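Long-range contacts in proteasome assembly chaperone family protein (Pyrococcus furiosus, PDB 3VR0), which acts as an archaeal proteasome activator and belongs to the PAC2 family of proteasome assembly chaperones: residues 137-141 / 192-197; 160-164 / 201-206; 26-30 / 90-94. All coordinates share one frame; numbering follows the deposited sequence.

Interactions 1 and 2 adjoin. They share helix 192-202, their centres lie 11 Å apart, and they meet through backbone and side chains alike: Ile138 N reaches Phe206 O at 2.8 Å, a probable hydrogen bond between neighbouring strands, while Ile138 CD1 packs on Met205 CE at 3.7 Å. Both also border the second subunit. Interaction 3 belongs to the far part of the same large sheet, its centre 19 Å from that of interaction 1 and 24 Å from that of interaction 2, without touching either. A gold ion bound in the crystal lies about 4 Å from the side chain of Ala192, at the start of the shared helix.

Interaction 1: residues 137-141 / 192-197; sequences EIITM and AAGLLL
Thr140 and Ala193 illustrate how a buried threonine can bind a helix carbonyl that lacks the usual bond from the amide four residues on. In an ideal alpha-helix Ala193 O would accept from Leu197 N, but here Leu197 N stands 4.8 Å from Ala193 O and makes a weak bond to Gly194 O instead. The hydroxyl of Thr140 donates to Ala193 O across the contact, with OG1 and O 2.9 Å apart; it meets the acceptor in the carbonyl plane, on a lone pair, at a C=O...donor angle of 123°. The first torsion of Thr140 makes this possible: OG1 sits between its own backbone N and carbonyl carbon (chi1 62°), and CG2, opposite the carbonyl carbon, is left to touch the helix with its methyl, 4.1 Å from Leu197 CG.

Leu197 straddles the strand residues with its two branches. Its CD1 lies 3.8 Å from Thr140 OG1, while CD2 lies against Ile138, 3.7 Å from CG2, and the two side chains lie alongside with their ends pointing opposite ways. The other branch of Ile138 ends with CD1 3.6 Å from Leu196 O, so this one isoleucine meets both a side chain and the backbone of the helix.

Segments 137-141 and 192-197 run nearly antiparallel (165°), their axes 7.9 Å apart at closest. Strand 137-145 is flanked by strands 34-37 and 206-214; Ile138 also touches Leu127 of helix 116-131, whereas Ile139 and Met141 turn from helix 192-202 and pack on helix 221-235, placing the strand inside an alpha/beta/alpha sandwich.

Interaction 2: residues 160-164 / 201-206; sequences THEDL and KLRGMF
Lys201 supplies the polar bond across the contact, its NZ donating to Thr160 O at 2.7 Å. The ammonium approaches at a C=O...donor angle of 138°, tilted 20° from the carbonyl plane, and also bonds Val82 O of the second subunit. The lysine runs almost straight to CE, which passes close to Thr160 O, and bends at its last torsion, which sets NZ on that oxygen. Cut back to an alanine, this position is likely to leave Thr160 O and Val82 O of the second subunit without their shared donor. A second polar cluster surrounds Thr160 OG1, joined to His161 ND1 by a short hydrogen bond of 2.5 Å and to Gly207 N by another. The edge of the His161 ring points CE1 at Met205 O, in plane and 3.4 Å away.

Gly204 closes helix 192-202 with a Schellman motif at a phi of 96°, a conformation that calls for glycine, and the chain then enters strand 206-214, antiparallel to strand 155-159. A type I turn from His161 to Leu164 leads from that second strand into helix 164-172.

Van der Waals contacts fill in the rest: His161 ND1 lies 3.6 Å from Phe206 CB, and Thr160 OG1 3.3 Å from Phe206 CA. Both methyls of Leu164 meet Phe206 CD1, with CD1 of the leucine at 3.9 Å, the side chains crossing at about a right angle.

Interaction 3: residues 26-30 / 90-94; sequences ERPDI and YYWKS
Lys93 NZ is gripped twice by Asp29: it donates to the backbone O of Asp29 at 3.1 Å and makes a weaker, salt-bridging bond to Asp29 OD2 at 3.4 Å. The extended chain of Lys93 passes across that carbonyl oxygen, CG and CD each 3.6 Å from Asp29 O, and bends only at its last torsion, bringing in the ammonium at a C=O...donor angle of 150°, out of the carbonyl plane. The first torsion of Asp29, with CG anti to the backbone N (chi1 178°) and beside the carbonyl carbon, puts the carboxylate near its own C=O. Asp29 also centres an inverse gamma turn, closed by a weak bond from Ile30 N to Pro28 O.

Pro28 settles on one face of the Tyr91 ring in a CH-pi contact: Pro28 CB is 3.5 Å from the Tyr91 ring centroid, 5° off the normal. Ile30 CG2 approaches Tyr91 CD1 obliquely at 3.9 Å. At the ring's edge Glu26 OE2 stands 3.8 Å from Tyr91 OH, the carboxylate almost perpendicular to the ring. A water accepts from Asp29 N at 2.8 Å and has a weak link to the same hydroxyl.

Residues 26-30 belong to the connection between strands 21-24 and 34-37, which are separated in the sheet by three others. Pro28 touches Phe62, Tyr91 follows, and Ile30 reaches Ile103, one residue from each intervening strand: a loop crossing over neighbouring strands of a mixed sheet.

Interaction 1: residues 137-141 / 192-197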
ATOM      1  N   GLU C 137     -28.138  -5.641 -15.643  1.00 22.52           N
ATOM      2  CA  GLU C 137     -28.837  -5.764 -14.385  1.00 22.23           C
ATOM      3  C   GLU C 137     -28.030  -6.676 -13.459  1.00 21.45           C
ATOM      4  O   GLU C 137     -27.543  -7.730 -13.888  1.00 21.65           O
ATOM      5  CB  GLU C 137     -30.238  -6.372 -14.591  1.00 22.04           C
ATOM      6  CG  GLU C 137     -31.120  -6.242 -13.318  1.00 24.49           C
ATOM      7  CD  GLU C 137     -32.600  -6.710 -13.518  1.00 26.89           C
ATOM      8  OE1 GLU C 137     -33.014  -6.860 -14.677  1.00 28.35           O
ATOM      9  OE2 GLU C 137     -33.304  -6.973 -12.509  1.00 28.54           O
ATOM     10  N   ILE C 138     -27.911  -6.269 -12.196  1.00 20.46           N
ATOM     11  CA  ILE C 138     -27.009  -6.921 -11.246  1.00 20.75           C
ATOM     12  C   ILE C 138     -27.740  -7.233  -9.970  1.00 21.14           C
ATOM     13  O   ILE C 138     -28.436  -6.385  -9.471  1.00 22.06           O
ATOM     14  CB  ILE C 138     -25.846  -5.977 -10.905  1.00 19.27           C
ATOM     15  CG1 ILE C 138     -25.046  -5.628 -12.145  1.00 22.20           C
ATOM     16  CG2 ILE C 138     -24.897  -6.586  -9.897  1.00 20.59           C
ATOM     17  CD1 ILE C 138     -24.206  -4.271 -12.025  1.00 18.09           C
ATOM     18  N   ILE C 139     -27.541  -8.418  -9.395  1.00 22.28           N
ATOM     19  CA  ILE C 139     -28.081  -8.682  -8.082  1.00 22.39           C
ATOM     20  C   ILE C 139     -26.909  -9.113  -7.214  1.00 23.46           C
ATOM     21  O   ILE C 139     -26.211 -10.041  -7.569  1.00 22.96           O
ATOM     22  CB  ILE C 139     -29.130  -9.838  -8.151  1.00 23.70           C
ATOM     23  CG1 ILE C 139     -30.330  -9.428  -9.044  1.00 24.31           C
ATOM     24  CG2 ILE C 139     -29.605 -10.167  -6.758  1.00 23.10           C
ATOM     25  CD1 ILE C 139     -31.417 -10.570  -9.137  1.00 26.93           C
ATOM     26  N   THR C 140     -26.652  -8.435  -6.090  1.00 23.23           N
ATOM     27  CA  THR C 140     -25.562  -8.904  -5.215  1.00 23.06           C
ATOM     28  C   THR C 140     -26.135  -9.512  -3.935  1.00 22.81           C
ATOM     29  O   THR C 140     -27.134  -9.069  -3.430  1.00 22.74           O
ATOM     30  CB  THR C 140     -24.558  -7.776  -4.881  1.00 23.32           C
ATOM     31  OG1 THR C 140     -25.251  -6.768  -4.193  1.00 19.68           O
ATOM     32  CG2 THR C 140     -23.985  -7.108  -6.177  1.00 23.31           C
ATOM     33  N   MET C 141     -25.468 -10.526  -3.427  1.00 24.03           N
ATOM     34  CA  MET C 141     -25.917 -11.249  -2.297  1.00 25.27           C
ATOM     35  C   MET C 141     -24.797 -11.196  -1.298  1.00 28.03           C
ATOM     36  O   MET C 141     -23.626 -11.339  -1.662  1.00 28.20           O
ATOM     37  CB  MET C 141     -26.160 -12.710  -2.701  1.00 24.97           C
ATOM     38  CG  MET C 141     -27.169 -12.831  -3.918  1.00 24.35           C
ATOM     39  SD  MET C 141     -27.578 -14.558  -4.164  1.00 28.06           S
ATOM     40  CE  MET C 141     -25.983 -15.275  -4.428  1.00 16.51           C
ATOM     41  N   ALA C 192     -17.337  -6.195  -3.117  1.00 24.28           N
ATOM     42  CA  ALA C 192     -18.037  -6.425  -4.392  1.00 24.37           C
ATOM     43  C   ALA C 192     -19.549  -6.323  -4.292  1.00 24.40           C
ATOM     44  O   ALA C 192     -20.187  -5.734  -5.172  1.00 24.64           O
ATOM     45  CB  ALA C 192     -17.610  -7.740  -5.010  1.00 25.52           C
ATOM     46  N   ALA C 193     -20.132  -6.785  -3.192  1.00 24.26           N
ATOM     47  CA  ALA C 193     -21.595  -6.592  -3.028  1.00 24.59           C
ATOM     48  C   ALA C 193     -22.023  -5.149  -3.174  1.00 24.91           C
ATOM     49  O   ALA C 193     -23.178  -4.829  -3.586  1.00 25.97           O
ATOM     50  CB  ALA C 193     -22.076  -7.164  -1.719  1.00 25.00           C
ATOM     51  N   GLY C 194     -21.106  -4.242  -2.855  1.00 24.48           N
ATOM     52  CA  GLY C 194     -21.371  -2.827  -3.034  1.00 22.24           C
ATOM     53  C   GLY C 194     -20.792  -2.257  -4.304  1.00 22.54           C
ATOM     54  O   GLY C 194     -21.499  -1.583  -5.037  1.00 23.07           O
ATOM     55  N   LEU C 195     -19.490  -2.458  -4.553  1.00 21.72           N
ATOM     56  CA  LEU C 195     -18.838  -1.795  -5.706  1.00 20.93           C
ATOM     57  C   LEU C 195     -19.446  -2.180  -7.063  1.00 20.56           C
ATOM     58  O   LEU C 195     -19.550  -1.319  -7.955  1.00 18.87           O
ATOM     59  CB  LEU C 195     -17.342  -2.128  -5.760  1.00 21.42           C
ATOM     60  CG  LEU C 195     -16.434  -1.533  -4.673  1.00 25.63           C
ATOM     61  CD1 LEU C 195     -15.003  -1.610  -5.109  1.00 29.13           C
ATOM     62  CD2 LEU C 195     -16.880  -0.062  -4.347  1.00 24.38           C
ATOM     63  N   LEU C 196     -19.865  -3.454  -7.219  1.00 19.90           N
ATOM     64  CA  LEU C 196     -20.506  -3.834  -8.522  1.00 19.61           C
ATOM     65  C   LEU C 196     -21.663  -2.945  -8.832  1.00 19.16           C
ATOM     66  O   LEU C 196     -21.834  -2.524  -9.978  1.00 19.82           O
ATOM     67  CB  LEU C 196     -20.920  -5.305  -8.560  1.00 18.18           C
ATOM     68  CG  LEU C 196     -19.691  -6.227  -8.520  1.00 18.55           C
ATOM     69  CD1 LEU C 196     -20.114  -7.722  -8.358  1.00 21.44           C
ATOM     70  CD2 LEU C 196     -18.830  -6.045  -9.746  1.00 18.01           C
ATOM     71  N   LEU C 197     -22.460  -2.637  -7.815  1.00 19.15           N
ATOM     72  CA  LEU C 197     -23.634  -1.772  -8.055  1.00 20.83           C
ATOM     73  C   LEU C 197     -23.197  -0.319  -8.211  1.00 21.95           C
ATOM     74  O   LEU C 197     -23.670   0.398  -9.127  1.00 21.71           O
ATOM     75  CB  LEU C 197     -24.646  -1.887  -6.907  1.00 20.01           C
ATOM     76  CG  LEU C 197     -25.239  -3.295  -6.737  1.00 22.28           C
ATOM     77  CD1 LEU C 197     -26.082  -3.318  -5.490  1.00 22.10           C
ATOM     78  CD2 LEU C 197     -26.105  -3.696  -7.972  1.00 20.46           C
TER

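Interaction 2: residues 160-164 / 201-206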
ATOM      1  N   THR C 160     -29.940   0.671  -6.959  1.00 29.75           N
ATOM      2  CA  THR C 160     -29.127   1.714  -7.539  1.00 30.13           C
ATOM      3  C   THR C 160     -29.938   2.909  -8.000  1.00 32.17           C
ATOM      4  O   THR C 160     -29.380   3.992  -8.203  1.00 31.01           O
ATOM      5  CB  THR C 160     -28.425   1.200  -8.795  1.00 30.11           C
ATOM      6  OG1 THR C 160     -29.420   0.779  -9.726  1.00 29.03           O
ATOM      7  CG2 THR C 160     -27.455   0.037  -8.469  1.00 27.28           C
ATOM      8  N   HIS C 161     -31.236   2.705  -8.225  1.00 33.44           N
ATOM      9  CA  HIS C 161     -32.120   3.778  -8.710  1.00 36.17           C
ATOM     10  C   HIS C 161     -33.473   3.674  -7.980  1.00 37.78           C
ATOM     11  O   HIS C 161     -33.962   2.565  -7.698  1.00 38.02           O
ATOM     12  CB  HIS C 161     -32.364   3.689 -10.226  1.00 35.74           C
ATOM     13  CG  HIS C 161     -31.121   3.737 -11.063  1.00 35.54           C
ATOM     14  ND1 HIS C 161     -30.257   2.668 -11.183  1.00 34.42           N
ATOM     15  CD2 HIS C 161     -30.615   4.722 -11.849  1.00 35.58           C
ATOM     16  CE1 HIS C 161     -29.267   3.000 -12.000  1.00 35.26           C
ATOM     17  NE2 HIS C 161     -29.466   4.239 -12.419  1.00 33.38           N
ATOM     18  N   GLU C 162     -34.048   4.831  -7.671  1.00 39.16           N
ATOM     19  CA  GLU C 162     -35.308   4.925  -6.930  1.00 41.15           C
ATOM     20  C   GLU C 162     -36.474   4.129  -7.558  1.00 40.63           C
ATOM     21  O   GLU C 162     -37.136   3.426  -6.845  1.00 40.45           O
ATOM     22  CB  GLU C 162     -35.711   6.392  -6.757  1.00 41.52           C
ATOM     23  CG  GLU C 162     -35.948   6.738  -5.306  1.00 47.32           C
ATOM     24  CD  GLU C 162     -36.919   7.912  -5.098  1.00 53.50           C
ATOM     25  OE1 GLU C 162     -37.771   7.785  -4.187  1.00 56.30           O
ATOM     26  OE2 GLU C 162     -36.838   8.937  -5.831  1.00 54.43           O
ATOM     27  N   ASP C 163     -36.666   4.209  -8.879  1.00 41.27           N
ATOM     28  CA  ASP C 163     -37.801   3.563  -9.568  1.00 42.37           C
ATOM     29  C   ASP C 163     -37.853   2.047  -9.438  1.00 41.66           C
ATOM     30  O   ASP C 163     -38.888   1.421  -9.670  1.00 41.62           O
ATOM     31  CB  ASP C 163     -37.906   3.982 -11.042  1.00 43.22           C
ATOM     32  CG  ASP C 163     -36.631   3.722 -11.844  1.00 48.51           C
ATOM     33  OD1 ASP C 163     -35.536   4.091 -11.380  1.00 53.57           O
ATOM     34  OD2 ASP C 163     -36.725   3.169 -12.974  1.00 53.18           O
ATOM     35  N   LEU C 164     -36.730   1.476  -9.029  1.00 40.11           N
ATOM     36  CA  LEU C 164     -36.561   0.051  -8.950  1.00 38.14           C
ATOM     37  C   LEU C 164     -37.113  -0.491  -7.657  1.00 37.63           C
ATOM     38  O   LEU C 164     -37.245  -1.710  -7.504  1.00 36.56           O
ATOM     39  CB  LEU C 164     -35.061  -0.296  -9.030  1.00 36.88           C
ATOM     40  CG  LEU C 164     -34.372  -0.121 -10.381  1.00 34.66           C
ATOM     41  CD1 LEU C 164     -32.885  -0.334 -10.196  1.00 30.91           C
ATOM     42  CD2 LEU C 164     -34.953  -1.113 -11.423  1.00 33.40           C
ATOM     43  N   LYS C 201     -23.626   1.458 -11.704  1.00 29.58           N
ATOM     44  CA  LYS C 201     -24.499   2.636 -11.844  1.00 30.71           C
ATOM     45  C   LYS C 201     -23.873   3.787 -12.656  1.00 31.01           C
ATOM     46  O   LYS C 201     -24.549   4.490 -13.424  1.00 30.43           O
ATOM     47  CB  LYS C 201     -24.827   3.084 -10.432  1.00 31.62           C
ATOM     48  CG  LYS C 201     -25.708   4.285 -10.337  1.00 34.71           C
ATOM     49  CD  LYS C 201     -25.790   4.638  -8.875  1.00 33.04           C
ATOM     50  CE  LYS C 201     -26.781   5.718  -8.613  1.00 28.56           C
ATOM     51  NZ  LYS C 201     -27.263   5.382  -7.247  1.00 31.49           N
ATOM     52  N   LEU C 202     -22.560   3.985 -12.513  1.00 31.48           N
ATOM     53  CA  LEU C 202     -21.839   4.956 -13.346  1.00 31.33           C
ATOM     54  C   LEU C 202     -21.855   4.590 -14.813  1.00 31.69           C
ATOM     55  O   LEU C 202     -21.705   5.453 -15.682  1.00 32.43           O
ATOM     56  CB  LEU C 202     -20.364   5.076 -12.919  1.00 31.88           C
ATOM     57  CG  LEU C 202     -19.980   5.476 -11.484  1.00 32.98           C
ATOM     58  CD1 LEU C 202     -18.486   5.913 -11.446  1.00 34.98           C
ATOM     59  CD2 LEU C 202     -20.849   6.622 -10.983  1.00 35.76           C
ATOM     60  N   ARG C 203     -21.970   3.302 -15.109  1.00 31.73           N
ATOM     61  CA  ARG C 203     -21.947   2.856 -16.507  1.00 31.65           C
ATOM     62  C   ARG C 203     -23.345   2.712 -17.075  1.00 31.24           C
ATOM     63  O   ARG C 203     -23.485   2.305 -18.191  1.00 31.10           O
ATOM     64  CB  ARG C 203     -21.286   1.488 -16.628  1.00 30.92           C
ATOM     65  CG  ARG C 203     -19.897   1.485 -16.208  1.00 32.04           C
ATOM     66  CD  ARG C 203     -19.408   0.068 -16.235  1.00 29.97           C
ATOM     67  NE  ARG C 203     -18.043   0.008 -15.758  1.00 26.35           N
ATOM     68  CZ  ARG C 203     -17.144  -0.816 -16.254  1.00 30.85           C
ATOM     69  NH1 ARG C 203     -17.470  -1.612 -17.277  1.00 28.41           N
ATOM     70  NH2 ARG C 203     -15.916  -0.827 -15.752  1.00 32.63           N
ATOM     71  N   GLY C 204     -24.379   2.998 -16.295  1.00 31.27           N
ATOM     72  CA  GLY C 204     -25.738   2.958 -16.843  1.00 30.53           C
ATOM     73  C   GLY C 204     -26.402   1.629 -16.556  1.00 29.89           C
ATOM     74  O   GLY C 204     -27.504   1.387 -17.032  1.00 30.57           O
ATOM     75  N   MET C 205     -25.733   0.790 -15.761  1.00 28.55           N
ATOM     76  CA  MET C 205     -26.262  -0.492 -15.243  1.00 26.79           C
ATOM     77  C   MET C 205     -27.065  -0.270 -13.956  1.00 26.67           C
ATOM     78  O   MET C 205     -27.104   0.840 -13.403  1.00 26.37           O
ATOM     79  CB  MET C 205     -25.098  -1.473 -14.972  1.00 26.67           C
ATOM     80  CG  MET C 205     -24.225  -1.769 -16.216  1.00 23.65           C
ATOM     81  SD  MET C 205     -22.773  -2.759 -15.793  1.00 27.03           S
ATOM     82  CE  MET C 205     -23.458  -4.443 -15.646  1.00 23.38           C
ATOM     83  N   PHE C 206     -27.713  -1.321 -13.454  1.00 25.86           N
ATOM     84  CA  PHE C 206     -28.668  -1.122 -12.360  1.00 25.01           C
ATOM     85  C   PHE C 206     -28.867  -2.411 -11.639  1.00 24.33           C
ATOM     86  O   PHE C 206     -28.525  -3.489 -12.180  1.00 24.13           O
ATOM     87  CB  PHE C 206     -30.001  -0.552 -12.860  1.00 25.29           C
ATOM     88  CG  PHE C 206     -30.783  -1.481 -13.797  1.00 26.21           C
ATOM     89  CD1 PHE C 206     -31.746  -2.345 -13.290  1.00 26.62           C
ATOM     90  CD2 PHE C 206     -30.583  -1.445 -15.180  1.00 27.87           C
ATOM     91  CE1 PHE C 206     -32.499  -3.195 -14.164  1.00 29.67           C
ATOM     92  CE2 PHE C 206     -31.313  -2.295 -16.055  1.00 28.38           C
ATOM     93  CZ  PHE C 206     -32.286  -3.160 -15.533  1.00 26.01           C
TER

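Interaction 3: residues 26-30 / 90-94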
ATOM      1  N   GLU C  26     -15.287 -20.229 -23.149  1.00 26.96           N
ATOM      2  CA  GLU C  26     -16.155 -20.122 -24.322  1.00 26.67           C
ATOM      3  C   GLU C  26     -17.025 -18.894 -24.144  1.00 24.57           C
ATOM      4  O   GLU C  26     -17.199 -18.389 -23.030  1.00 24.32           O
ATOM      5  CB  GLU C  26     -17.062 -21.377 -24.406  1.00 27.21           C
ATOM      6  CG  GLU C  26     -17.999 -21.491 -23.178  1.00 33.92           C
ATOM      7  CD  GLU C  26     -19.097 -22.540 -23.321  1.00 40.83           C
ATOM      8  OE1 GLU C  26     -19.716 -22.621 -24.410  1.00 41.24           O
ATOM      9  OE2 GLU C  26     -19.314 -23.296 -22.335  1.00 43.35           O
ATOM     10  N   ARG C  27     -17.642 -18.470 -25.224  1.00 22.31           N
ATOM     11  CA  ARG C  27     -18.669 -17.479 -25.220  1.00 21.43           C
ATOM     12  C   ARG C  27     -20.057 -18.112 -25.241  1.00 21.95           C
ATOM     13  O   ARG C  27     -20.551 -18.528 -26.311  1.00 21.95           O
ATOM     14  CB  ARG C  27     -18.547 -16.610 -26.442  1.00 21.16           C
ATOM     15  CG  ARG C  27     -17.112 -16.092 -26.671  1.00 24.84           C
ATOM     16  CD  ARG C  27     -17.276 -14.580 -26.799  1.00 28.39           C
ATOM     17  NE  ARG C  27     -16.219 -14.033 -26.019  1.00 37.44           N
ATOM     18  CZ  ARG C  27     -16.230 -12.839 -25.490  1.00 35.29           C
ATOM     19  NH1 ARG C  27     -17.281 -12.045 -25.634  1.00 31.61           N
ATOM     20  NH2 ARG C  27     -15.182 -12.493 -24.779  1.00 39.89           N
ATOM     21  N   PRO C  28     -20.736 -18.099 -24.096  1.00 21.94           N
ATOM     22  CA  PRO C  28     -22.047 -18.749 -23.996  1.00 22.66           C
ATOM     23  C   PRO C  28     -23.111 -18.004 -24.759  1.00 23.21           C
ATOM     24  O   PRO C  28     -23.043 -16.758 -25.015  1.00 23.25           O
ATOM     25  CB  PRO C  28     -22.345 -18.751 -22.469  1.00 22.95           C
ATOM     26  CG  PRO C  28     -20.934 -18.493 -21.809  1.00 23.72           C
ATOM     27  CD  PRO C  28     -20.305 -17.531 -22.805  1.00 22.07           C
ATOM     28  N   ASP C  29     -24.107 -18.791 -25.102  1.00 23.90           N
ATOM     29  CA  ASP C  29     -25.214 -18.365 -25.915  1.00 25.08           C
ATOM     30  C   ASP C  29     -26.234 -17.764 -24.971  1.00 25.71           C
ATOM     31  O   ASP C  29     -27.290 -18.383 -24.672  1.00 26.02           O
ATOM     32  CB  ASP C  29     -25.793 -19.586 -26.675  1.00 24.41           C
ATOM     33  CG  ASP C  29     -27.005 -19.211 -27.516  1.00 27.76           C
ATOM     34  OD1 ASP C  29     -27.140 -18.017 -27.794  1.00 27.93           O
ATOM     35  OD2 ASP C  29     -27.794 -20.101 -27.897  1.00 32.56           O
ATOM     36  N   ILE C  30     -25.938 -16.559 -24.476  1.00 25.41           N
ATOM     37  CA  ILE C  30     -26.837 -15.962 -23.510  1.00 26.26           C
ATOM     38  C   ILE C  30     -27.078 -14.572 -23.897  1.00 27.97           C
ATOM     39  O   ILE C  30     -26.257 -13.984 -24.573  1.00 30.36           O
ATOM     40  CB  ILE C  30     -26.290 -16.005 -22.063  1.00 25.58           C
ATOM     41  CG1 ILE C  30     -24.953 -15.191 -21.881  1.00 23.89           C
ATOM     42  CG2 ILE C  30     -26.220 -17.438 -21.635  1.00 23.36           C
ATOM     43  CD1 ILE C  30     -24.226 -15.508 -20.516  1.00 21.99           C
ATOM     44  N   TYR C  90     -20.024 -18.640 -13.784  1.00 21.83           N
ATOM     45  CA  TYR C  90     -20.883 -19.723 -14.275  1.00 23.18           C
ATOM     46  C   TYR C  90     -22.029 -19.099 -15.038  1.00 23.90           C
ATOM     47  O   TYR C  90     -22.463 -17.981 -14.711  1.00 24.96           O
ATOM     48  CB  TYR C  90     -21.478 -20.533 -13.106  1.00 24.31           C
ATOM     49  CG  TYR C  90     -20.450 -21.352 -12.371  1.00 24.79           C
ATOM     50  CD1 TYR C  90     -20.341 -22.713 -12.572  1.00 27.45           C
ATOM     51  CD2 TYR C  90     -19.570 -20.744 -11.490  1.00 26.94           C
ATOM     52  CE1 TYR C  90     -19.366 -23.454 -11.900  1.00 31.76           C
ATOM     53  CE2 TYR C  90     -18.612 -21.461 -10.818  1.00 29.25           C
ATOM     54  CZ  TYR C  90     -18.505 -22.802 -11.029  1.00 32.39           C
ATOM     55  OH  TYR C  90     -17.535 -23.482 -10.339  1.00 38.20           O
ATOM     56  N   TYR C  91     -22.553 -19.780 -16.046  1.00 23.47           N
ATOM     57  CA  TYR C  91     -23.771 -19.234 -16.657  1.00 23.66           C
ATOM     58  C   TYR C  91     -24.932 -20.227 -16.640  1.00 24.13           C
ATOM     59  O   TYR C  91     -24.746 -21.458 -16.550  1.00 23.13           O
ATOM     60  CB  TYR C  91     -23.502 -18.781 -18.100  1.00 23.57           C
ATOM     61  CG  TYR C  91     -23.424 -19.949 -19.101  1.00 23.61           C
ATOM     62  CD1 TYR C  91     -24.574 -20.395 -19.793  1.00 25.95           C
ATOM     63  CD2 TYR C  91     -22.220 -20.601 -19.317  1.00 24.96           C
ATOM     64  CE1 TYR C  91     -24.500 -21.460 -20.723  1.00 30.08           C
ATOM     65  CE2 TYR C  91     -22.108 -21.632 -20.229  1.00 28.92           C
ATOM     66  CZ  TYR C  91     -23.259 -22.078 -20.921  1.00 31.68           C
ATOM     67  OH  TYR C  91     -23.112 -23.109 -21.807  1.00 33.10           O
ATOM     68  N   TRP C  92     -26.128 -19.681 -16.774  1.00 25.00           N
ATOM     69  CA  TRP C  92     -27.312 -20.531 -16.920  1.00 27.21           C
ATOM     70  C   TRP C  92     -28.112 -19.951 -18.047  1.00 27.38           C
ATOM     71  O   TRP C  92     -28.364 -18.733 -18.073  1.00 28.09           O
ATOM     72  CB  TRP C  92     -28.160 -20.539 -15.658  1.00 26.69           C
ATOM     73  CG  TRP C  92     -29.391 -21.379 -15.695  1.00 26.85           C
ATOM     74  CD1 TRP C  92     -29.463 -22.762 -15.574  1.00 25.32           C
ATOM     75  CD2 TRP C  92     -30.748 -20.911 -15.791  1.00 25.57           C
ATOM     76  NE1 TRP C  92     -30.789 -23.153 -15.580  1.00 24.10           N
ATOM     77  CE2 TRP C  92     -31.591 -22.050 -15.733  1.00 24.84           C
ATOM     78  CE3 TRP C  92     -31.337 -19.634 -15.948  1.00 27.73           C
ATOM     79  CZ2 TRP C  92     -33.001 -21.954 -15.800  1.00 23.25           C
ATOM     80  CZ3 TRP C  92     -32.734 -19.534 -16.009  1.00 28.56           C
ATOM     81  CH2 TRP C  92     -33.557 -20.713 -15.937  1.00 25.06           C
ATOM     82  N   LYS C  93     -28.464 -20.807 -19.003  1.00 27.84           N
ATOM     83  CA  LYS C  93     -29.284 -20.347 -20.132  1.00 28.48           C
ATOM     84  C   LYS C  93     -30.721 -20.717 -19.813  1.00 28.76           C
ATOM     85  O   LYS C  93     -31.008 -21.858 -19.525  1.00 28.26           O
ATOM     86  CB  LYS C  93     -28.803 -20.981 -21.445  1.00 28.37           C
ATOM     87  CG  LYS C  93     -29.539 -20.481 -22.726  1.00 31.01           C
ATOM     88  CD  LYS C  93     -29.146 -21.338 -23.974  1.00 31.75           C
ATOM     89  CE  LYS C  93     -29.917 -20.876 -25.256  1.00 33.97           C
ATOM     90  NZ  LYS C  93     -30.074 -19.390 -25.434  1.00 30.94           N
ATOM     91  N   SER C  94     -31.623 -19.748 -19.792  1.00 30.86           N
ATOM     92  CA  SER C  94     -33.022 -20.087 -19.522  1.00 33.61           C
ATOM     93  C   SER C  94     -33.627 -20.977 -20.636  1.00 35.70           C
ATOM     94  O   SER C  94     -33.339 -20.762 -21.822  1.00 34.80           O
ATOM     95  CB  SER C  94     -33.858 -18.829 -19.434  1.00 33.84           C
ATOM     96  OG  SER C  94     -35.226 -19.186 -19.388  1.00 36.60           O
TER
HETATM   97  O   HOH W   1     -23.933 -21.535 -24.722  1.00 31.31           O